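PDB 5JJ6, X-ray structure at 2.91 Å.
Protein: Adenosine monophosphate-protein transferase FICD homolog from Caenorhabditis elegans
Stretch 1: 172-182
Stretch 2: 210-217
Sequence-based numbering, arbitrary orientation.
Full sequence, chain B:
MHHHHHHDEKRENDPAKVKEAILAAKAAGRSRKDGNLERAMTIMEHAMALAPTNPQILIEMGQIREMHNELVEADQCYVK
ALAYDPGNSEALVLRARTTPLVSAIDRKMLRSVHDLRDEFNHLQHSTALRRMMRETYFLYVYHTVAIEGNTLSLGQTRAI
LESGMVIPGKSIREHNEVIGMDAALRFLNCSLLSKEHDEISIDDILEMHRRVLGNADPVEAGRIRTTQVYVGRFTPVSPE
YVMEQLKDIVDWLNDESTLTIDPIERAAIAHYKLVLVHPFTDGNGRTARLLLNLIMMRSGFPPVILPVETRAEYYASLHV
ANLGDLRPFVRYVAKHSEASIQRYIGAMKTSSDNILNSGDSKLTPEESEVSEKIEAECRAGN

Stretch 1 172-182: IREHNEVIGMD
Stretch 2 210-217: RRVLGNAD

Two backbones can come close where at least one residue of each facing pair is small, and this pair from a C. elegans FICD homolog illustrates the principle. Residues 172-182 are helical throughout, with phi/psi near -60/-45 and i to i+4 bonds such as Gly 180 N to Asn 176 O (2.9 Å). The second stretch enters as helix; residues 214-216 keep helical phi/psi without the regular bonds, and Asp 217 swings to -150/77, although its N still reaches Leu 213 O at 2.7 Å. The register is antiparallel: the CA atoms of Asn 176 and Ala 216 lie 4.7 Å apart, as do those of Gly 180 and Val 212.

Gly 180 makes the second close approach possible. A CB there would point toward the partner and lie 2.7 Å from Val 212 O; without one, Gly 180 CA sits 3.9 Å from Val 212 O and 3.7 Å from Asn 215 OD1. Gly 180 O and Arg 211 O stand 2.8 Å apart; both are acceptors, so this close pair is not a hydrogen bond.

No direct hydrogen bond spans the interface. Instead, a water donates to Asn 176 O (2.6 Å) and Val 212 O (2.9 Å) and accepts from Ala 216 N (3.1 Å), joining the two backbones.

Around this bridge the contacts are mainly van der Waals. Asn 176 (chi1 m, chi2 -17°) points toward the partner, its CB 3.6 Å from Ala 216 CA; its ND2 lies 3.3 Å from Asn 215 O, but at a poor angle for bonding. Asn 215 (m, 91°) brings OD1 to 3.8 Å from Ile 179 CG2. Glu 177 (m, t, 8°) lays CG 3.9 Å from Ala 216 CB, while its OE2 forms a salt bridge with Arg 173 NE (t, t, p) at 3.5 Å, a weak hydrogen bond. Farther along, Met 181 SD (chi1 -111°, then m, m) meets Val 212 CG2 (t) at 4.0 Å, an apolar contact.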

# COMPACT_ATOMS: atom_id res chain seq x y z
N ILE B 172 -5.23 -8.45 -7.95
CA ILE B 172 -4.23 -8.17 -6.90
C ILE B 172 -4.76 -7.19 -5.86
O ILE B 172 -4.49 -7.29 -4.65
CB ILE B 172 -2.93 -7.62 -7.53
CG1 ILE B 172 -2.40 -8.61 -8.57
CG2 ILE B 172 -1.89 -7.35 -6.47
CD1 ILE B 172 -1.35 -8.03 -9.50
N ARG B 173 -5.52 -6.22 -6.34
CA ARG B 173 -6.10 -5.21 -5.50
C ARG B 173 -7.02 -5.82 -4.50
O ARG B 173 -7.04 -5.41 -3.39
CB ARG B 173 -6.83 -4.22 -6.37
CG ARG B 173 -7.31 -2.96 -5.69
CD ARG B 173 -8.36 -2.30 -6.53
NE ARG B 173 -9.65 -2.97 -6.41
CZ ARG B 173 -10.23 -3.69 -7.35
NH1 ARG B 173 -9.67 -3.86 -8.52
NH2 ARG B 173 -11.39 -4.23 -7.11
N GLU B 174 -7.81 -6.79 -4.89
CA GLU B 174 -8.72 -7.45 -3.96
C GLU B 174 -7.96 -8.21 -2.85
O GLU B 174 -8.36 -8.17 -1.66
CB GLU B 174 -9.66 -8.41 -4.70
CG GLU B 174 -10.49 -7.77 -5.78
CD GLU B 174 -11.48 -8.74 -6.41
OE1 GLU B 174 -11.01 -9.67 -7.14
OE2 GLU B 174 -12.71 -8.57 -6.20
N HIS B 175 -6.90 -8.93 -3.23
CA HIS B 175 -6.01 -9.52 -2.24
C HIS B 175 -5.55 -8.47 -1.23
O HIS B 175 -5.73 -8.63 -0.01
CB HIS B 175 -4.79 -10.16 -2.91
CG HIS B 175 -5.10 -11.40 -3.69
ND1 HIS B 175 -5.73 -11.37 -4.91
CD2 HIS B 175 -4.87 -12.70 -3.41
CE1 HIS B 175 -5.88 -12.61 -5.35
NE2 HIS B 175 -5.36 -13.43 -4.46
N ASN B 176 -4.98 -7.39 -1.75
CA ASN B 176 -4.46 -6.34 -0.88
C ASN B 176 -5.52 -5.73 0.05
O ASN B 176 -5.19 -5.32 1.18
CB ASN B 176 -3.82 -5.24 -1.71
CG ASN B 176 -2.40 -5.57 -2.08
OD1 ASN B 176 -1.78 -6.46 -1.48
ND2 ASN B 176 -1.87 -4.85 -3.06
N GLU B 177 -6.76 -5.65 -0.42
CA GLU B 177 -7.88 -5.19 0.40
C GLU B 177 -8.17 -6.15 1.53
O GLU B 177 -8.35 -5.74 2.68
CB GLU B 177 -9.12 -4.99 -0.46
CG GLU B 177 -9.12 -3.67 -1.22
CD GLU B 177 -10.24 -3.57 -2.26
OE1 GLU B 177 -11.13 -4.46 -2.31
OE2 GLU B 177 -10.24 -2.58 -3.03
N VAL B 178 -8.20 -7.44 1.22
CA VAL B 178 -8.41 -8.46 2.24
C VAL B 178 -7.33 -8.35 3.32
O VAL B 178 -7.63 -8.22 4.52
CB VAL B 178 -8.43 -9.87 1.61
CG1 VAL B 178 -8.33 -10.95 2.66
CG2 VAL B 178 -9.70 -10.05 0.80
N ILE B 179 -6.08 -8.37 2.88
CA ILE B 179 -4.94 -8.30 3.80
C ILE B 179 -4.96 -7.04 4.66
O ILE B 179 -4.81 -7.11 5.89
CB ILE B 179 -3.61 -8.41 3.02
CG1 ILE B 179 -3.46 -9.84 2.48
CG2 ILE B 179 -2.44 -8.12 3.92
CD1 ILE B 179 -2.78 -9.94 1.12
N GLY B 180 -5.14 -5.89 4.02
CA GLY B 180 -5.27 -4.62 4.72
C GLY B 180 -6.37 -4.61 5.77
O GLY B 180 -6.13 -4.16 6.90
N MET B 181 -7.56 -5.08 5.42
CA MET B 181 -8.65 -5.10 6.39
C MET B 181 -8.29 -5.96 7.60
O MET B 181 -8.50 -5.55 8.74
CB MET B 181 -9.95 -5.63 5.79
CG MET B 181 -11.05 -4.58 5.62
SD MET B 181 -11.53 -3.60 7.09
CE MET B 181 -11.61 -4.87 8.33
N ASP B 182 -7.74 -7.14 7.33
CA ASP B 182 -7.31 -8.03 8.41
C ASP B 182 -6.34 -7.30 9.34
O ASP B 182 -6.44 -7.39 10.56
CB ASP B 182 -6.69 -9.29 7.81
CG ASP B 182 -6.20 -10.27 8.86
OD1 ASP B 182 -7.05 -10.86 9.57
OD2 ASP B 182 -4.96 -10.47 8.98
N ARG B 210 -5.10 3.63 7.83
CA ARG B 210 -3.77 3.43 7.27
C ARG B 210 -3.60 1.94 7.09
O ARG B 210 -2.98 1.49 6.14
CB ARG B 210 -2.70 4.04 8.19
CG ARG B 210 -1.28 3.85 7.72
CD ARG B 210 -0.31 4.88 8.30
NE ARG B 210 0.82 5.08 7.38
CZ ARG B 210 1.12 6.23 6.78
NH1 ARG B 210 0.39 7.32 7.04
NH2 ARG B 210 2.15 6.30 5.95
N ARG B 211 -4.17 1.16 8.00
CA ARG B 211 -4.11 -0.29 7.80
C ARG B 211 -5.17 -0.82 6.81
O ARG B 211 -4.91 -1.78 6.07
CB ARG B 211 -4.20 -0.98 9.16
CG ARG B 211 -2.89 -0.83 9.89
CD ARG B 211 -2.94 -1.24 11.34
NE ARG B 211 -1.60 -1.29 11.92
CZ ARG B 211 -0.90 -0.22 12.28
NH1 ARG B 211 -1.42 0.99 12.13
NH2 ARG B 211 0.33 -0.36 12.78
N VAL B 212 -6.35 -0.21 6.79
CA VAL B 212 -7.41 -0.58 5.84
C VAL B 212 -6.90 -0.46 4.40
O VAL B 212 -7.11 -1.35 3.58
CB VAL B 212 -8.68 0.28 6.01
CG1 VAL B 212 -9.55 0.20 4.77
CG2 VAL B 212 -9.48 -0.18 7.20
N LEU B 213 -6.28 0.68 4.09
CA LEU B 213 -5.89 0.97 2.71
C LEU B 213 -4.40 0.78 2.44
O LEU B 213 -3.96 0.97 1.31
CB LEU B 213 -6.29 2.39 2.32
CG LEU B 213 -7.71 2.58 1.81
CD1 LEU B 213 -7.77 3.86 1.03
CD2 LEU B 213 -8.13 1.39 0.97
N GLY B 214 -3.63 0.46 3.48
CA GLY B 214 -2.19 0.36 3.36
C GLY B 214 -1.65 -0.42 2.17
O GLY B 214 -0.86 0.10 1.38
N ASN B 215 -2.02 -1.69 2.07
CA ASN B 215 -1.57 -2.50 0.96
C ASN B 215 -2.22 -2.13 -0.37
O ASN B 215 -1.55 -2.06 -1.39
CB ASN B 215 -1.81 -3.97 1.26
CG ASN B 215 -1.17 -4.40 2.56
OD1 ASN B 215 -1.78 -4.35 3.63
ND2 ASN B 215 0.09 -4.82 2.48
N ALA B 216 -3.52 -1.87 -0.36
CA ALA B 216 -4.24 -1.66 -1.61
C ALA B 216 -3.92 -0.31 -2.24
O ALA B 216 -3.79 -0.21 -3.45
CB ALA B 216 -5.74 -1.78 -1.38
N ASP B 217 -3.76 0.71 -1.41
CA ASP B 217 -3.53 2.07 -1.89
C ASP B 217 -2.67 2.84 -0.89
O ASP B 217 -3.19 3.65 -0.13
CB ASP B 217 -4.86 2.78 -2.11
CG ASP B 217 -4.74 4.00 -3.02
OD1 ASP B 217 -3.60 4.40 -3.34
OD2 ASP B 217 -5.80 4.55 -3.41
O HOH W 1 -5.30 -2.85 1.96